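Local coordinates for transcobalamin-1 (Homo sapiens, PDB 4KKI), which binds vitamin B12 with femtomolar affinity, carrying it and protecting it from the acidic environment of the stomach, at residues A[74-79]-A[107-112]; A[78-83]-A[114-119]; A[147-152]-A[297-302]; A[161-166]-A[196-201]. All coordinates share one frame; numbering follows the deposited sequence.

How the contacts relate
All four contacts lie in the helical N-terminal domain. Contacts 1 and 2 share helix 69-85 and touch each other, with centres about 8 Å apart; both are partly buried, and each sets aliphatic side chains of that helix against the polypeptide around helix 111-115. Contacts 3 and 4 are buried and also meet, Val151 CG1 lying 3.8 Å from Val198 CG2, with Leu300 against Thr196 and Cys197. Contact 3 is nearest the chain's centre and is purely apolar across the interface, close to the cobalamin; contact 4, farther out, adds a water between two hydroxyls, one of its bonds weak. Contacts 1 and 2 differ in that an aromatic face takes part only in the second.

Contact 1: residues A[74-79]-A[107-112]; sequences KMIQQI and NAEENL
Ile76 and Glu109 meet through carbon: CD1 of Ile76 stands 3.8 Å from CG of Glu109, and the two side chains cross at about a right angle. A bend about the CB-CG bond of Glu109 (chi2 74°) leaves CG against the isoleucine and sends the carboxylate farther from it. A glutamate suits such a border position, since its stem is apolar and its head can stay at the margin. Leu112 completes the first shell. Its CD2 reaches Ile76 CD1 at 4.3 Å and Ile79 CG2 at 4.5 Å, and so touches two residues one helical turn apart. In Ile76, chi1 -62° sets CG1 beside the backbone N and chi2 -59° then turns CD1 to Glu109 CG and Leu112 CD2.

Further out, both isoleucines also pack on Leu102 of helix 92-102, and Ile79 adds Ile98. On the opposing segment the backbone makes a tight turn: Glu110 N bonds to Asn107 O at 3.2 Å and Leu112 N to Glu109 O at 3.1 Å, setting Glu109 and Leu112 toward the helix. Ile76 and Ile79 belong to the apolar stripe of an amphipathic helix, while Lys74, Gln77 and Gln78 point elsewhere, Lys74 and Gln78 bonding to the polypeptide around 46-54. In this part of the alpha6-alpha6 barrel, helix 69-85 meets the turn before helix 111-115 and the first part of that helix.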
loop_
_atom_site.group_PDB
_atom_site.type_symbol
_atom_site.label_atom_id
_atom_site.label_comp_id
_atom_site.label_asym_id
_atom_site.label_seq_id
_atom_site.Cartn_x
_atom_site.Cartn_y
_atom_site.Cartn_z
ATOM N N LYS A 74 3.707 -13.025 -15.956
ATOM C CA LYS A 74 4.637 -12.865 -14.850
ATOM C C LYS A 74 3.945 -13.144 -13.522
ATOM O O LYS A 74 4.508 -13.800 -12.648
ATOM C CB LYS A 74 5.240 -11.458 -14.837
ATOM C CG LYS A 74 6.236 -11.239 -13.705
ATOM C CD LYS A 74 6.752 -9.812 -13.668
ATOM C CE LYS A 74 7.692 -9.604 -12.488
ATOM N NZ LYS A 74 8.063 -8.173 -12.308
ATOM N N MET A 75 2.719 -12.648 -13.379
ATOM C CA MET A 75 1.992 -12.797 -12.125
ATOM C C MET A 75 1.658 -14.254 -11.844
ATOM O O MET A 75 1.810 -14.726 -10.718
ATOM C CB MET A 75 0.712 -11.963 -12.118
ATOM C CG MET A 75 -0.045 -12.050 -10.800
ATOM S SD MET A 75 -1.733 -11.422 -10.868
ATOM C CE MET A 75 -2.478 -12.548 -12.043
ATOM N N ILE A 76 1.199 -14.960 -12.873
ATOM C CA ILE A 76 0.849 -16.369 -12.744
ATOM C C ILE A 76 2.069 -17.178 -12.323
ATOM O O ILE A 76 1.983 -18.047 -11.454
ATOM C CB ILE A 76 0.276 -16.933 -14.060
ATOM C CG1 ILE A 76 -1.019 -16.210 -14.429
ATOM C CG2 ILE A 76 0.026 -18.432 -13.941
ATOM C CD1 ILE A 76 -2.104 -16.324 -13.377
ATOM N N GLN A 77 3.208 -16.874 -12.938
ATOM C CA GLN A 77 4.466 -17.525 -12.603
ATOM C C GLN A 77 4.830 -17.283 -11.138
ATOM O O GLN A 77 5.251 -18.203 -10.439
ATOM C CB GLN A 77 5.585 -17.025 -13.520
ATOM C CG GLN A 77 6.943 -17.650 -13.247
ATOM C CD GLN A 77 8.036 -17.071 -14.123
ATOM O OE1 GLN A 77 7.786 -16.190 -14.946
ATOM N NE2 GLN A 77 9.257 -17.563 -13.948
ATOM N N GLN A 78 4.663 -16.048 -10.678
ATOM C CA GLN A 78 4.924 -15.719 -9.280
ATOM C C GLN A 78 3.963 -16.454 -8.353
ATOM O O GLN A 78 4.368 -16.979 -7.316
ATOM C CB GLN A 78 4.822 -14.211 -9.042
ATOM C CG GLN A 78 5.948 -13.398 -9.660
ATOM C CD GLN A 78 5.830 -11.916 -9.354
ATOM O OE1 GLN A 78 4.773 -11.437 -8.938
ATOM N NE2 GLN A 78 6.918 -11.183 -9.557
ATOM N N ILE A 79 2.689 -16.486 -8.731
ATOM C CA ILE A 79 1.667 -17.135 -7.919
ATOM C C ILE A 79 1.916 -18.637 -7.821
ATOM O O ILE A 79 1.890 -19.206 -6.730
ATOM C CB ILE A 79 0.249 -16.860 -8.463
ATOM C CG1 ILE A 79 -0.110 -15.383 -8.274
ATOM C CG2 ILE A 79 -0.775 -17.745 -7.766
ATOM C CD1 ILE A 79 -1.447 -14.987 -8.872
ATOM N N ASN A 107 -12.683 -15.337 -14.959
ATOM C CA ASN A 107 -11.894 -15.855 -16.069
ATOM C C ASN A 107 -11.294 -17.208 -15.714
ATOM O O ASN A 107 -11.567 -17.750 -14.642
ATOM C CB ASN A 107 -10.797 -14.868 -16.471
ATOM C CG ASN A 107 -9.738 -14.701 -15.401
ATOM O OD1 ASN A 107 -9.998 -14.908 -14.217
ATOM N ND2 ASN A 107 -8.537 -14.318 -15.815
ATOM N N ALA A 108 -10.481 -17.752 -16.612
ATOM C CA ALA A 108 -9.879 -19.062 -16.390
ATOM C C ALA A 108 -8.899 -19.043 -15.218
ATOM O O ALA A 108 -8.781 -20.022 -14.483
ATOM C CB ALA A 108 -9.193 -19.556 -17.657
ATOM N N GLU A 109 -8.206 -17.922 -15.046
ATOM C CA GLU A 109 -7.204 -17.795 -13.992
ATOM C C GLU A 109 -7.839 -17.713 -12.604
ATOM O O GLU A 109 -7.180 -17.968 -11.596
ATOM C CB GLU A 109 -6.300 -16.583 -14.241
ATOM C CG GLU A 109 -5.298 -16.760 -15.382
ATOM C CD GLU A 109 -5.940 -16.701 -16.758
ATOM O OE1 GLU A 109 -5.325 -17.202 -17.723
ATOM O OE2 GLU A 109 -7.055 -16.149 -16.875
ATOM N N GLU A 110 -9.120 -17.364 -12.561
ATOM C CA GLU A 110 -9.850 -17.267 -11.302
ATOM C C GLU A 110 -10.003 -18.635 -10.643
ATOM O O GLU A 110 -10.163 -18.734 -9.426
ATOM C CB GLU A 110 -11.224 -16.635 -11.527
ATOM C CG GLU A 110 -11.926 -16.212 -10.248
ATOM C CD GLU A 110 -13.344 -15.740 -10.492
ATOM O OE1 GLU A 110 -13.832 -14.899 -9.711
ATOM O OE2 GLU A 110 -13.971 -16.215 -11.461
ATOM N N ASN A 111 -9.950 -19.689 -11.453
ATOM C CA ASN A 111 -10.010 -21.055 -10.946
ATOM C C ASN A 111 -8.872 -21.384 -9.984
ATOM O O ASN A 111 -9.019 -22.247 -9.119
ATOM C CB ASN A 111 -10.020 -22.061 -12.101
ATOM C CG ASN A 111 -11.407 -22.275 -12.677
ATOM O OD1 ASN A 111 -11.879 -21.490 -13.497
ATOM N ND2 ASN A 111 -12.063 -23.348 -12.251
ATOM N N LEU A 112 -7.745 -20.694 -10.137
ATOM C CA LEU A 112 -6.578 -20.922 -9.287
ATOM C C LEU A 112 -6.904 -20.654 -7.823
ATOM O O LEU A 112 -6.320 -21.261 -6.927
ATOM C CB LEU A 112 -5.396 -20.052 -9.727
ATOM C CG LEU A 112 -4.503 -20.535 -10.874
ATOM C CD1 LEU A 112 -5.252 -20.571 -12.198
ATOM C CD2 LEU A 112 -3.262 -19.658 -10.982
#

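Contact 2: residues A[78-83]-A[114-119]; sequences QIKYNV and YDYHLI
Val83 divides its two methyl groups between an aromatic and an aliphatic partner. From CB, CG1 leaves anti to the backbone N (chi1 164°) and comes to rest over one face of the Tyr116 ring, 4.1 Å from its centroid and 15° off the ring normal: a CH-pi contact, displaced toward CG, itself at 4.0 Å. The other branch, CG2, turns to Leu118 and meets its CD2 at 4.2 Å. A beta-branched residue suits this spot because it offers two methyls close to the helix backbone.

At the far end of the tyrosine, the OH rests 4.0 Å from CG of Lys80, a van der Waals contact with the methylene stem of this extended, exposed lysine. His117, with positive phi (56°), breaks the helical path between Tyr116 and Leu118 and occupies the N-cap position of the next helix. The arrangement is a helix packed against a helix-to-helix junction in the alpha-helical barrel, where helix 111-115 gives way to helix 118-135.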
loop_
_atom_site.group_PDB
_atom_site.type_symbol
_atom_site.label_atom_id
_atom_site.label_comp_id
_atom_site.label_asym_id
_atom_site.label_seq_id
_atom_site.Cartn_x
_atom_site.Cartn_y
_atom_site.Cartn_z
ATOM N N GLN A 78 4.663 -16.048 -10.678
ATOM C CA GLN A 78 4.924 -15.719 -9.280
ATOM C C GLN A 78 3.963 -16.454 -8.353
ATOM O O GLN A 78 4.368 -16.979 -7.316
ATOM C CB GLN A 78 4.822 -14.211 -9.042
ATOM C CG GLN A 78 5.948 -13.398 -9.660
ATOM C CD GLN A 78 5.830 -11.916 -9.354
ATOM O OE1 GLN A 78 4.773 -11.437 -8.938
ATOM N NE2 GLN A 78 6.918 -11.183 -9.557
ATOM N N ILE A 79 2.689 -16.486 -8.731
ATOM C CA ILE A 79 1.667 -17.135 -7.919
ATOM C C ILE A 79 1.916 -18.637 -7.821
ATOM O O ILE A 79 1.890 -19.206 -6.730
ATOM C CB ILE A 79 0.249 -16.860 -8.463
ATOM C CG1 ILE A 79 -0.110 -15.383 -8.274
ATOM C CG2 ILE A 79 -0.775 -17.745 -7.766
ATOM C CD1 ILE A 79 -1.447 -14.987 -8.872
ATOM N N LYS A 80 2.174 -19.271 -8.961
ATOM C CA LYS A 80 2.445 -20.703 -8.984
ATOM C C LYS A 80 3.707 -21.044 -8.198
ATOM O O LYS A 80 3.776 -22.082 -7.543
ATOM C CB LYS A 80 2.549 -21.220 -10.421
ATOM C CG LYS A 80 1.212 -21.315 -11.144
ATOM C CD LYS A 80 1.371 -21.897 -12.539
ATOM C CE LYS A 80 0.022 -22.089 -13.218
ATOM N NZ LYS A 80 0.171 -22.589 -14.614
ATOM N N TYR A 81 4.697 -20.160 -8.255
ATOM C CA TYR A 81 5.944 -20.372 -7.533
ATOM C C TYR A 81 5.739 -20.307 -6.023
ATOM O O TYR A 81 6.158 -21.206 -5.294
ATOM C CB TYR A 81 6.999 -19.352 -7.962
ATOM C CG TYR A 81 8.214 -19.328 -7.065
ATOM C CD1 TYR A 81 9.144 -20.360 -7.094
ATOM C CD2 TYR A 81 8.431 -18.274 -6.188
ATOM C CE1 TYR A 81 10.256 -20.341 -6.273
ATOM C CE2 TYR A 81 9.539 -18.247 -5.363
ATOM C CZ TYR A 81 10.448 -19.282 -5.410
ATOM O OH TYR A 81 11.553 -19.256 -4.591
ATOM N N ASN A 82 5.092 -19.243 -5.561
ATOM C CA ASN A 82 4.843 -19.065 -4.136
ATOM C C ASN A 82 3.928 -20.140 -3.556
ATOM O O ASN A 82 4.147 -20.614 -2.443
ATOM C CB ASN A 82 4.277 -17.671 -3.852
ATOM C CG ASN A 82 5.327 -16.582 -3.965
ATOM O OD1 ASN A 82 6.087 -16.340 -3.029
ATOM N ND2 ASN A 82 5.372 -15.916 -5.115
ATOM N N VAL A 83 2.910 -20.527 -4.315
ATOM C CA VAL A 83 1.966 -21.538 -3.854
ATOM C C VAL A 83 2.624 -22.911 -3.722
ATOM O O VAL A 83 2.391 -23.630 -2.749
ATOM C CB VAL A 83 0.732 -21.626 -4.784
ATOM C CG1 VAL A 83 -0.037 -22.918 -4.550
ATOM C CG2 VAL A 83 -0.173 -20.416 -4.578
ATOM N N TYR A 114 -9.775 -21.316 -6.339
ATOM C CA TYR A 114 -10.529 -22.436 -5.795
ATOM C C TYR A 114 -9.799 -23.764 -5.962
ATOM O O TYR A 114 -10.035 -24.707 -5.207
ATOM C CB TYR A 114 -11.924 -22.480 -6.420
ATOM C CG TYR A 114 -12.643 -21.154 -6.320
ATOM C CD1 TYR A 114 -13.204 -20.738 -5.118
ATOM C CD2 TYR A 114 -12.745 -20.310 -7.418
ATOM C CE1 TYR A 114 -13.856 -19.523 -5.016
ATOM C CE2 TYR A 114 -13.395 -19.093 -7.325
ATOM C CZ TYR A 114 -13.948 -18.706 -6.122
ATOM O OH TYR A 114 -14.597 -17.496 -6.023
ATOM N N ASP A 115 -8.905 -23.834 -6.943
ATOM C CA ASP A 115 -8.112 -25.040 -7.159
ATOM C C ASP A 115 -6.987 -25.158 -6.135
ATOM O O ASP A 115 -6.529 -26.259 -5.830
ATOM C CB ASP A 115 -7.545 -25.075 -8.582
ATOM C CG ASP A 115 -8.616 -25.296 -9.634
ATOM O OD1 ASP A 115 -9.676 -25.868 -9.296
ATOM O OD2 ASP A 115 -8.398 -24.903 -10.800
ATOM N N TYR A 116 -6.549 -24.020 -5.604
ATOM C CA TYR A 116 -5.483 -24.004 -4.608
ATOM C C TYR A 116 -6.033 -23.747 -3.208
ATOM O O TYR A 116 -5.283 -23.748 -2.230
ATOM C CB TYR A 116 -4.440 -22.938 -4.951
ATOM C CG TYR A 116 -3.675 -23.193 -6.232
ATOM C CD1 TYR A 116 -3.419 -24.487 -6.667
ATOM C CD2 TYR A 116 -3.209 -22.137 -7.005
ATOM C CE1 TYR A 116 -2.719 -24.722 -7.837
ATOM C CE2 TYR A 116 -2.509 -22.361 -8.176
ATOM C CZ TYR A 116 -2.267 -23.655 -8.587
ATOM O OH TYR A 116 -1.570 -23.880 -9.753
ATOM N N HIS A 117 -7.344 -23.527 -3.127
ATOM C CA HIS A 117 -8.018 -23.211 -1.867
ATOM C C HIS A 117 -7.409 -21.996 -1.171
ATOM O O HIS A 117 -7.162 -22.012 0.036
ATOM C CB HIS A 117 -8.035 -24.428 -0.936
ATOM C CG HIS A 117 -8.951 -25.520 -1.395
ATOM N ND1 HIS A 117 -10.189 -25.739 -0.830
ATOM C CD2 HIS A 117 -8.818 -26.440 -2.378
ATOM C CE1 HIS A 117 -10.774 -26.754 -1.439
ATOM N NE2 HIS A 117 -9.964 -27.198 -2.382
ATOM N N LEU A 118 -7.179 -20.940 -1.944
ATOM C CA LEU A 118 -6.528 -19.738 -1.438
ATOM C C LEU A 118 -7.392 -18.994 -0.426
ATOM O O LEU A 118 -6.874 -18.363 0.497
ATOM C CB LEU A 118 -6.146 -18.810 -2.594
ATOM C CG LEU A 118 -5.185 -19.415 -3.620
ATOM C CD1 LEU A 118 -4.765 -18.377 -4.653
ATOM C CD2 LEU A 118 -3.969 -20.011 -2.926
ATOM N N ILE A 119 -8.706 -19.066 -0.608
ATOM C CA ILE A 119 -9.638 -18.428 0.313
ATOM C C ILE A 119 -9.542 -19.091 1.682
ATOM O O ILE A 119 -9.466 -18.413 2.707
ATOM C CB ILE A 119 -11.089 -18.500 -0.205
ATOM C CG1 ILE A 119 -11.245 -17.660 -1.474
ATOM C CG2 ILE A 119 -12.065 -18.020 0.856
ATOM C CD1 ILE A 119 -12.653 -17.674 -2.040
#

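Contact 3: residues A[147-152]-A[297-302]; sequences LSLDVL and KTFLDI
An ST turn at Thr298 presents Phe299 and Leu300 to Leu152 of helix 144-156. With chi1 177° Leu152 reaches out from the helix, and chi2 58° turns CD2 to the phenyl ring and CD1 to Leu300. CD2 comes to the edge of the ring, near its plane, 3.6 Å from Phe299 CD2, while CD1 meets Leu300 CD2 at 3.8 Å. A second leucine, Leu149, approaches the ring obliquely, its CD2 4.3 Å from Phe299 CE2. Leucine, with its forked end, suits the angle between two neighbouring hydrophobic groups.

Polar bonds fix the turn: Thr298 OG1 accepts from Leu300 N at 3.0 Å, and Asp301 OD2, met from above the carboxylate plane, accepts from Thr298 N at 3.0 Å. Gln249 binds the backbone N of Phe299, and Met190 packs on both Phe299 and Leu149. The side chain of Leu149 comes within about 4 Å of the bound cyanocobalamin (nearest atoms), so the layer probably helps to shape the back of the cobalamin site.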
loop_
_atom_site.group_PDB
_atom_site.type_symbol
_atom_site.label_atom_id
_atom_site.label_comp_id
_atom_site.label_asym_id
_atom_site.label_seq_id
_atom_site.Cartn_x
_atom_site.Cartn_y
_atom_site.Cartn_z
ATOM N N LEU A 147 -4.311 -6.441 7.282
ATOM C CA LEU A 147 -5.491 -6.938 7.975
ATOM C C LEU A 147 -6.752 -6.467 7.261
ATOM O O LEU A 147 -7.741 -7.198 7.173
ATOM C CB LEU A 147 -5.505 -6.456 9.424
ATOM C CG LEU A 147 -6.356 -7.279 10.391
ATOM C CD1 LEU A 147 -5.701 -8.627 10.652
ATOM C CD2 LEU A 147 -6.576 -6.526 11.688
ATOM N N SER A 148 -6.705 -5.241 6.746
ATOM C CA SER A 148 -7.822 -4.682 5.994
ATOM C C SER A 148 -7.926 -5.367 4.641
ATOM O O SER A 148 -9.023 -5.664 4.167
ATOM C CB SER A 148 -7.642 -3.176 5.804
ATOM O OG SER A 148 -7.536 -2.512 7.049
ATOM N N LEU A 149 -6.776 -5.607 4.020
ATOM C CA LEU A 149 -6.727 -6.367 2.776
ATOM C C LEU A 149 -7.344 -7.749 2.979
ATOM O O LEU A 149 -8.061 -8.248 2.113
ATOM C CB LEU A 149 -5.285 -6.499 2.276
ATOM C CG LEU A 149 -4.669 -5.304 1.547
ATOM C CD1 LEU A 149 -3.190 -5.543 1.268
ATOM C CD2 LEU A 149 -5.416 -5.037 0.254
ATOM N N ASP A 150 -7.068 -8.354 4.132
ATOM C CA ASP A 150 -7.590 -9.683 4.447
ATOM C C ASP A 150 -9.111 -9.696 4.510
ATOM O O ASP A 150 -9.760 -10.515 3.859
ATOM C CB ASP A 150 -7.015 -10.187 5.771
ATOM C CG ASP A 150 -5.514 -10.366 5.723
ATOM O OD1 ASP A 150 -4.974 -10.578 4.617
ATOM O OD2 ASP A 150 -4.873 -10.287 6.792
ATOM N N VAL A 151 -9.671 -8.790 5.303
ATOM C CA VAL A 151 -11.116 -8.688 5.445
ATOM C C VAL A 151 -11.771 -8.367 4.104
ATOM O O VAL A 151 -12.802 -8.941 3.757
ATOM C CB VAL A 151 -11.505 -7.623 6.490
ATOM C CG1 VAL A 151 -13.017 -7.459 6.554
ATOM C CG2 VAL A 151 -10.948 -7.999 7.854
ATOM N N LEU A 152 -11.156 -7.462 3.348
ATOM C CA LEU A 152 -11.680 -7.061 2.046
ATOM C C LEU A 152 -11.793 -8.250 1.098
ATOM O O LEU A 152 -12.838 -8.467 0.482
ATOM C CB LEU A 152 -10.798 -5.972 1.426
ATOM C CG LEU A 152 -11.158 -5.486 0.019
ATOM C CD1 LEU A 152 -12.580 -4.944 -0.025
ATOM C CD2 LEU A 152 -10.165 -4.428 -0.454
ATOM N N LYS A 297 -12.384 4.072 -10.193
ATOM C CA LYS A 297 -12.566 2.703 -9.732
ATOM C C LYS A 297 -12.024 2.518 -8.323
ATOM O O LYS A 297 -11.091 3.208 -7.911
ATOM C CB LYS A 297 -11.868 1.728 -10.685
ATOM C CG LYS A 297 -12.451 1.698 -12.091
ATOM C CD LYS A 297 -13.817 1.033 -12.103
ATOM C CE LYS A 297 -14.395 0.978 -13.505
ATOM N NZ LYS A 297 -15.747 0.352 -13.518
ATOM N N THR A 298 -12.621 1.589 -7.582
ATOM C CA THR A 298 -12.111 1.204 -6.270
ATOM C C THR A 298 -12.021 -0.315 -6.196
ATOM O O THR A 298 -12.474 -1.015 -7.101
ATOM C CB THR A 298 -13.022 1.685 -5.123
ATOM O OG1 THR A 298 -14.143 0.802 -4.992
ATOM C CG2 THR A 298 -13.513 3.106 -5.369
ATOM N N PHE A 299 -11.449 -0.823 -5.111
ATOM C CA PHE A 299 -11.368 -2.266 -4.904
ATOM C C PHE A 299 -12.747 -2.920 -4.790
ATOM O O PHE A 299 -12.874 -4.133 -4.939
ATOM C CB PHE A 299 -10.526 -2.597 -3.669
ATOM C CG PHE A 299 -9.042 -2.476 -3.891
ATOM C CD1 PHE A 299 -8.533 -2.199 -5.148
ATOM C CD2 PHE A 299 -8.158 -2.653 -2.841
ATOM C CE1 PHE A 299 -7.170 -2.091 -5.352
ATOM C CE2 PHE A 299 -6.792 -2.552 -3.040
ATOM C CZ PHE A 299 -6.298 -2.271 -4.297
ATOM N N LEU A 300 -13.777 -2.120 -4.532
ATOM C CA LEU A 300 -15.131 -2.652 -4.390
ATOM C C LEU A 300 -15.797 -2.939 -5.733
ATOM O O LEU A 300 -16.886 -3.510 -5.783
ATOM C CB LEU A 300 -16.002 -1.708 -3.564
ATOM C CG LEU A 300 -15.549 -1.491 -2.121
ATOM C CD1 LEU A 300 -16.552 -0.625 -1.385
ATOM C CD2 LEU A 300 -15.355 -2.821 -1.410
ATOM N N ASP A 301 -15.141 -2.542 -6.820
ATOM C CA ASP A 301 -15.656 -2.810 -8.160
ATOM C C ASP A 301 -15.282 -4.212 -8.628
ATOM O O ASP A 301 -15.580 -4.604 -9.755
ATOM C CB ASP A 301 -15.146 -1.763 -9.149
ATOM C CG ASP A 301 -15.706 -0.390 -8.868
ATOM O OD1 ASP A 301 -16.854 -0.310 -8.388
ATOM O OD2 ASP A 301 -14.998 0.608 -9.116
ATOM N N ILE A 302 -14.624 -4.962 -7.749
ATOM C CA ILE A 302 -14.281 -6.347 -8.027
ATOM C C ILE A 302 -15.522 -7.238 -7.966
ATOM O O ILE A 302 -16.068 -7.497 -6.892
ATOM C CB ILE A 302 -13.214 -6.863 -7.044
ATOM C CG1 ILE A 302 -11.894 -6.122 -7.266
ATOM C CG2 ILE A 302 -13.014 -8.359 -7.208
ATOM C CD1 ILE A 302 -10.809 -6.478 -6.272
#

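Contact 4: residues A[161-166]-A[196-201]; sequences YSTAEV and TCVKKS
Ser201 OG is bonded to an ordered water at 3.0 Å, and the same water makes a long, weak bond to Tyr161 OH; the water sits at the ring edge, in the ring plane. The two hydroxyls are 4.0 Å apart from Tyr161 OH to Ser201 OG. The water spans them but is firmly held only at the serine, so the bridge is a loose one.

Beyond the water the contact is van der Waals: Val198 CG2 lies 4.0 Å from Tyr161 OH and 4.1 Å from Tyr161 CE2, oblique to the ring. Val198 and the tyrosine run alongside each other, pointing in opposite senses. The valine's CG1 faces Thr163 CG2 at 4.3 Å. Tyr161 holds CG between its backbone N and carbonyl carbon (chi1 62°), the crowded position, and from there the ring extends toward helix 185-203.

Between Tyr161 and Thr163 in the chain, Ser162 is the N-cap of helix 163-169, its OG accepting from Glu165 N at 3.2 Å; this bond caps the first turn. A serine fits there because its short hydroxyl can bend back to a backbone N-H. Next to Val198, Cys197 forms a disulfide with Cys155 of helix 144-156, and Tyr161 packs on Cys155 too. The contact is therefore a helix start, capped by serine, laid against a disulfide-linked pair of helices in the alpha6-alpha6 barrel.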
loop_
_atom_site.group_PDB
_atom_site.type_symbol
_atom_site.label_atom_id
_atom_site.label_comp_id
_atom_site.label_asym_id
_atom_site.label_seq_id
_atom_site.Cartn_x
_atom_site.Cartn_y
_atom_site.Cartn_z
ATOM N N TYR A 161 -15.375 -15.292 7.784
ATOM C CA TYR A 161 -14.738 -14.390 8.733
ATOM C C TYR A 161 -15.755 -13.933 9.771
ATOM O O TYR A 161 -16.949 -13.851 9.486
ATOM C CB TYR A 161 -14.133 -13.179 8.014
ATOM C CG TYR A 161 -15.146 -12.319 7.289
ATOM C CD1 TYR A 161 -15.570 -12.646 6.007
ATOM C CD2 TYR A 161 -15.677 -11.178 7.883
ATOM C CE1 TYR A 161 -16.493 -11.869 5.339
ATOM C CE2 TYR A 161 -16.604 -10.392 7.221
ATOM C CZ TYR A 161 -17.007 -10.744 5.947
ATOM O OH TYR A 161 -17.927 -9.978 5.272
ATOM N N SER A 162 -15.280 -13.640 10.976
ATOM C CA SER A 162 -16.158 -13.178 12.042
ATOM C C SER A 162 -16.316 -11.665 11.998
ATOM O O SER A 162 -15.335 -10.929 12.101
ATOM C CB SER A 162 -15.617 -13.604 13.406
ATOM O OG SER A 162 -16.419 -13.084 14.452
ATOM N N THR A 163 -17.552 -11.202 11.842
ATOM C CA THR A 163 -17.828 -9.772 11.845
ATOM C C THR A 163 -17.563 -9.195 13.230
ATOM O O THR A 163 -17.154 -8.043 13.364
ATOM C CB THR A 163 -19.280 -9.468 11.442
ATOM O OG1 THR A 163 -20.172 -10.091 12.373
ATOM C CG2 THR A 163 -19.565 -9.990 10.043
ATOM N N ALA A 164 -17.801 -10.007 14.255
ATOM C CA ALA A 164 -17.518 -9.613 15.629
ATOM C C ALA A 164 -16.029 -9.347 15.796
ATOM O O ALA A 164 -15.628 -8.415 16.492
ATOM C CB ALA A 164 -17.977 -10.692 16.594
ATOM N N GLU A 165 -15.216 -10.173 15.145
ATOM C CA GLU A 165 -13.770 -10.006 15.159
ATOM C C GLU A 165 -13.394 -8.668 14.530
ATOM O O GLU A 165 -12.491 -7.978 15.003
ATOM C CB GLU A 165 -13.099 -11.145 14.392
ATOM C CG GLU A 165 -11.747 -11.561 14.943
ATOM C CD GLU A 165 -11.868 -12.474 16.145
ATOM O OE1 GLU A 165 -12.219 -13.658 15.957
ATOM O OE2 GLU A 165 -11.618 -12.008 17.277
ATOM N N VAL A 166 -14.100 -8.309 13.462
ATOM C CA VAL A 166 -13.874 -7.046 12.769
ATOM C C VAL A 166 -14.242 -5.856 13.652
ATOM O O VAL A 166 -13.459 -4.917 13.803
ATOM C CB VAL A 166 -14.676 -6.984 11.457
ATOM C CG1 VAL A 166 -14.593 -5.597 10.846
ATOM C CG2 VAL A 166 -14.176 -8.038 10.483
ATOM N N THR A 196 -16.454 -1.131 4.421
ATOM C CA THR A 196 -17.552 -0.809 3.518
ATOM C C THR A 196 -18.058 -2.065 2.822
ATOM O O THR A 196 -19.255 -2.208 2.564
ATOM C CB THR A 196 -17.124 0.233 2.472
ATOM O OG1 THR A 196 -16.602 1.390 3.138
ATOM C CG2 THR A 196 -18.303 0.643 1.608
ATOM N N CYS A 197 -17.141 -2.980 2.523
ATOM C CA CYS A 197 -17.518 -4.248 1.913
ATOM C C CYS A 197 -18.388 -5.059 2.867
ATOM O O CYS A 197 -19.396 -5.633 2.460
ATOM C CB CYS A 197 -16.280 -5.051 1.507
ATOM S SG CYS A 197 -16.665 -6.662 0.769
ATOM N N VAL A 198 -17.990 -5.106 4.136
ATOM C CA VAL A 198 -18.758 -5.813 5.156
ATOM C C VAL A 198 -20.148 -5.199 5.305
ATOM O O VAL A 198 -21.137 -5.913 5.469
ATOM C CB VAL A 198 -18.039 -5.797 6.516
ATOM C CG1 VAL A 198 -18.836 -6.577 7.553
ATOM C CG2 VAL A 198 -16.640 -6.370 6.378
ATOM N N LYS A 199 -20.212 -3.871 5.238
ATOM C CA LYS A 199 -21.483 -3.157 5.285
ATOM C C LYS A 199 -22.412 -3.604 4.158
ATOM O O LYS A 199 -23.567 -3.954 4.401
ATOM C CB LYS A 199 -21.255 -1.642 5.224
ATOM C CG LYS A 199 -20.760 -1.034 6.533
ATOM C CD LYS A 199 -19.939 0.231 6.306
ATOM C CE LYS A 199 -20.729 1.303 5.572
ATOM N NZ LYS A 199 -19.916 2.532 5.331
ATOM N N LYS A 200 -21.904 -3.601 2.930
ATOM C CA LYS A 200 -22.701 -4.006 1.777
ATOM C C LYS A 200 -23.105 -5.468 1.906
ATOM O O LYS A 200 -24.233 -5.843 1.586
ATOM C CB LYS A 200 -21.927 -3.784 0.476
ATOM C CG LYS A 200 -21.453 -2.357 0.282
ATOM C CD LYS A 200 -20.572 -2.218 -0.945
ATOM C CE LYS A 200 -21.399 -2.053 -2.199
ATOM N NZ LYS A 200 -22.211 -0.807 -2.138
ATOM N N SER A 201 -22.177 -6.283 2.396
ATOM C CA SER A 201 -22.419 -7.705 2.598
ATOM C C SER A 201 -23.511 -7.949 3.640
ATOM O O SER A 201 -24.303 -8.882 3.509
ATOM C CB SER A 201 -21.125 -8.410 3.009
ATOM O OG SER A 201 -21.344 -9.791 3.226
HETATM O O HOH W 1 -18.932 -11.311 2.336
#